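Local coordinates for RxLR effector protein 54 (PDB 5L7S) that binds the host autophagy protein ATG8CL through a C-terminal ATG8-interacting motif and stimulates autophagosome formation in infected plant cells, at residues A[231-237]-A[250-254]. Residue numbers count along the deposited sequence, not the author numbering.
Sequences VFRILRL and MLNLW
Trp254 (chi1 177°, chi2 63°) turns one face of its indole to the edge of Phe232 in a T-shaped stack: six-membered-ring centroids 5.0 Å apart, planes at 73°, Phe232 CD2 3.7 Å from Trp254 CZ2. Val231 CG1 meets the indole edge at Trp254 CD1 (3.9 Å), while Trp254 NE1 hydrogen-bonds to the carbonyl of Pro228. Segments 231-235 of helix 228-235 and 250-254 of helix 249-266 run nearly antiparallel (163°), axes 10.7 Å apart at closest approach; Phe232 CA lies 6.7 Å from Trp254 CA, Leu235 CA 7.2 Å from Met250 CA. They form part of the apolar core of the assigned fifth tandem WY-domain, extended by Phe278 and Phe279. Arg236 (phi/psi 57/51) is first to leave helical geometry; Leu237 (-80/-14) points toward helix 249-266, its CA 7.4 Å from Leu251 CA. Both leucines are mt: Leu235 CD1 and Leu237 CD1 lie 3.8 and 3.7 Å from Trp254 CB, Leu235 CD2 4.1 Å from Met250 SD. Met250 (mm) offers CB to Leu237 CD2 (4.0 Å) while its methyl end turns off.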
ATOM      1  N   VAL A 231      22.195  -9.637   1.108  1.00 90.57           N
ATOM      2  CA  VAL A 231      21.773  -9.883  -0.280  1.00 87.34           C
ATOM      3  C   VAL A 231      22.099 -11.322  -0.701  1.00 88.17           C
ATOM      4  O   VAL A 231      21.263 -11.996  -1.312  1.00 84.32           O
ATOM      5  CB  VAL A 231      22.396  -8.869  -1.270  1.00 86.80           C
ATOM      6  CG1 VAL A 231      22.023  -9.210  -2.712  1.00 88.15           C
ATOM      7  CG2 VAL A 231      21.935  -7.454  -0.946  1.00 86.33           C
ATOM      8  N   PHE A 232      23.305 -11.782  -0.364  1.00 89.17           N
ATOM      9  CA  PHE A 232      23.702 -13.190  -0.541  1.00 91.63           C
ATOM     10  C   PHE A 232      22.670 -14.146   0.075  1.00 92.14           C
ATOM     11  O   PHE A 232      22.396 -15.210  -0.484  1.00 90.26           O
ATOM     12  CB  PHE A 232      25.080 -13.434   0.094  1.00 92.74           C
ATOM     13  CG  PHE A 232      25.676 -14.783  -0.214  1.00 94.15           C
ATOM     14  CD1 PHE A 232      25.309 -15.914   0.516  1.00 95.07           C
ATOM     15  CD2 PHE A 232      26.631 -14.920  -1.215  1.00 96.25           C
ATOM     16  CE1 PHE A 232      25.870 -17.154   0.237  1.00 97.50           C
ATOM     17  CE2 PHE A 232      27.195 -16.157  -1.496  1.00 97.80           C
ATOM     18  CZ  PHE A 232      26.815 -17.276  -0.770  1.00 96.98           C
ATOM     19  N   ARG A 233      22.127 -13.756   1.229  1.00 94.90           N
ATOM     20  CA  ARG A 233      21.080 -14.516   1.923  1.00 97.51           C
ATOM     21  C   ARG A 233      19.731 -14.466   1.196  1.00 93.63           C
ATOM     22  O   ARG A 233      19.059 -15.488   1.094  1.00 92.71           O
ATOM     23  CB  ARG A 233      20.924 -14.021   3.371  1.00104.45           C
ATOM     24  CG  ARG A 233      20.478 -15.084   4.368  1.00110.81           C
ATOM     25  CD  ARG A 233      20.759 -14.668   5.810  1.00114.99           C
ATOM     26  NE  ARG A 233      22.199 -14.493   6.060  1.00116.31           N
ATOM     27  CZ  ARG A 233      22.833 -13.346   6.344  1.00114.80           C
ATOM     28  NH1 ARG A 233      22.188 -12.182   6.461  1.00113.45           N
ATOM     29  NH2 ARG A 233      24.152 -13.368   6.531  1.00115.11           N
ATOM     30  N   ILE A 234      19.343 -13.290   0.694  1.00 92.56           N
ATOM     31  CA  ILE A 234      18.093 -13.130  -0.077  1.00 87.91           C
ATOM     32  C   ILE A 234      18.123 -14.004  -1.326  1.00 86.78           C
ATOM     33  O   ILE A 234      17.152 -14.694  -1.634  1.00 87.09           O
ATOM     34  CB  ILE A 234      17.845 -11.662  -0.512  1.00 88.82           C
ATOM     35  CG1 ILE A 234      17.594 -10.756   0.703  1.00 91.94           C
ATOM     36  CG2 ILE A 234      16.650 -11.564  -1.462  1.00 89.40           C
ATOM     37  CD1 ILE A 234      17.675  -9.268   0.401  1.00 92.04           C
ATOM     38  N   LEU A 235      19.249 -13.962  -2.035  1.00 88.33           N
ATOM     39  CA  LEU A 235      19.426 -14.714  -3.281  1.00 89.52           C
ATOM     40  C   LEU A 235      19.619 -16.217  -3.058  1.00 91.60           C
ATOM     41  O   LEU A 235      19.497 -16.998  -4.006  1.00 88.90           O
ATOM     42  CB  LEU A 235      20.611 -14.149  -4.072  1.00 88.83           C
ATOM     43  CG  LEU A 235      20.474 -12.678  -4.483  1.00 89.20           C
ATOM     44  CD1 LEU A 235      21.814 -12.112  -4.930  1.00 89.61           C
ATOM     45  CD2 LEU A 235      19.412 -12.512  -5.561  1.00 88.53           C
ATOM     46  N   ARG A 236      19.926 -16.607  -1.818  1.00 95.17           N
ATOM     47  CA  ARG A 236      20.086 -18.007  -1.418  1.00 97.40           C
ATOM     48  C   ARG A 236      21.159 -18.687  -2.269  1.00 97.64           C
ATOM     49  O   ARG A 236      20.948 -19.754  -2.846  1.00 99.67           O
ATOM     50  CB  ARG A 236      18.729 -18.746  -1.405  1.00 98.77           C
ATOM     51  CG  ARG A 236      17.918 -18.437  -0.147  1.00102.32           C
ATOM     52  CD  ARG A 236      16.457 -18.851  -0.214  1.00107.32           C
ATOM     53  NE  ARG A 236      16.235 -20.267   0.080  1.00112.40           N
ATOM     54  CZ  ARG A 236      15.039 -20.834   0.278  1.00117.99           C
ATOM     55  NH1 ARG A 236      13.913 -20.122   0.231  1.00118.58           N
ATOM     56  NH2 ARG A 236      14.965 -22.138   0.532  1.00123.68           N
ATOM     57  N   LEU A 237      22.316 -18.027  -2.328  1.00 96.90           N
ATOM     58  CA  LEU A 237      23.469 -18.495  -3.102  1.00 96.80           C
ATOM     59  C   LEU A 237      24.269 -19.583  -2.379  1.00 97.03           C
ATOM     60  O   LEU A 237      25.098 -20.254  -2.996  1.00 98.85           O
ATOM     61  CB  LEU A 237      24.380 -17.315  -3.471  1.00 96.28           C
ATOM     62  CG  LEU A 237      23.757 -16.284  -4.429  1.00 95.75           C
ATOM     63  CD1 LEU A 237      24.613 -15.029  -4.541  1.00 95.02           C
ATOM     64  CD2 LEU A 237      23.513 -16.886  -5.806  1.00 95.88           C
ATOM     65  N   MET A 250      22.591 -14.717 -11.191  1.00 92.87           N
ATOM     66  CA  MET A 250      22.437 -14.267  -9.798  1.00 89.70           C
ATOM     67  C   MET A 250      23.783 -13.996  -9.128  1.00 85.29           C
ATOM     68  O   MET A 250      23.920 -13.021  -8.390  1.00 85.55           O
ATOM     69  CB  MET A 250      21.658 -15.291  -8.961  1.00 91.02           C
ATOM     70  CG  MET A 250      20.221 -15.546  -9.398  1.00 95.17           C
ATOM     71  SD  MET A 250      19.125 -14.110  -9.312  1.00101.43           S
ATOM     72  CE  MET A 250      19.144 -13.531 -11.011  1.00103.65           C
ATOM     73  N   LEU A 251      24.769 -14.853  -9.379  1.00 82.79           N
ATOM     74  CA  LEU A 251      26.113 -14.654  -8.837  1.00 83.53           C
ATOM     75  C   LEU A 251      26.716 -13.355  -9.354  1.00 83.66           C
ATOM     76  O   LEU A 251      27.269 -12.582  -8.577  1.00 83.02           O
ATOM     77  CB  LEU A 251      27.032 -15.829  -9.186  1.00 85.74           C
ATOM     78  CG  LEU A 251      28.467 -15.795  -8.638  1.00 86.63           C
ATOM     79  CD1 LEU A 251      28.483 -15.678  -7.122  1.00 87.31           C
ATOM     80  CD2 LEU A 251      29.233 -17.031  -9.081  1.00 88.27           C
ATOM     81  N   ASN A 252      26.600 -13.119 -10.661  1.00 87.35           N
ATOM     82  CA  ASN A 252      27.105 -11.890 -11.275  1.00 91.90           C
ATOM     83  C   ASN A 252      26.458 -10.669 -10.624  1.00 90.87           C
ATOM     84  O   ASN A 252      27.151  -9.751 -10.178  1.00 88.31           O
ATOM     85  CB  ASN A 252      26.861 -11.886 -12.793  1.00 97.05           C
ATOM     86  CG  ASN A 252      27.725 -10.865 -13.527  1.00102.80           C
ATOM     87  OD1 ASN A 252      28.744 -11.217 -14.130  1.00109.42           O
ATOM     88  ND2 ASN A 252      27.323  -9.596 -13.478  1.00 99.48           N
ATOM     89  N   LEU A 253      25.131 -10.694 -10.548  1.00 88.23           N
ATOM     90  CA  LEU A 253      24.351  -9.631  -9.915  1.00 88.16           C
ATOM     91  C   LEU A 253      24.813  -9.339  -8.496  1.00 86.36           C
ATOM     92  O   LEU A 253      24.972  -8.175  -8.128  1.00 90.63           O
ATOM     93  CB  LEU A 253      22.865  -9.997  -9.917  1.00 92.61           C
ATOM     94  CG  LEU A 253      21.881  -9.109  -9.151  1.00 98.92           C
ATOM     95  CD1 LEU A 253      22.045  -7.622  -9.463  1.00100.98           C
ATOM     96  CD2 LEU A 253      20.474  -9.588  -9.472  1.00104.12           C
ATOM     97  N   TRP A 254      25.029 -10.391  -7.707  1.00 85.58           N
ATOM     98  CA  TRP A 254      25.508 -10.231  -6.332  1.00 85.35           C
ATOM     99  C   TRP A 254      26.891  -9.578  -6.284  1.00 83.47           C
ATOM    100  O   TRP A 254      27.122  -8.663  -5.491  1.00 84.68           O
ATOM    101  CB  TRP A 254      25.543 -11.566  -5.577  1.00 87.21           C
ATOM    102  CG  TRP A 254      26.110 -11.390  -4.206  1.00 87.69           C
ATOM    103  CD1 TRP A 254      25.585 -10.634  -3.204  1.00 87.44           C
ATOM    104  CD2 TRP A 254      27.338 -11.922  -3.708  1.00 87.50           C
ATOM    105  NE1 TRP A 254      26.397 -10.677  -2.103  1.00 88.76           N
ATOM    106  CE2 TRP A 254      27.483 -11.460  -2.383  1.00 89.16           C
ATOM    107  CE3 TRP A 254      28.327 -12.757  -4.247  1.00 90.36           C
ATOM    108  CZ2 TRP A 254      28.575 -11.808  -1.580  1.00 91.78           C
ATOM    109  CZ3 TRP A 254      29.417 -13.101  -3.450  1.00 92.67           C
ATOM    110  CH2 TRP A 254      29.531 -12.625  -2.130  1.00 93.42           C
TER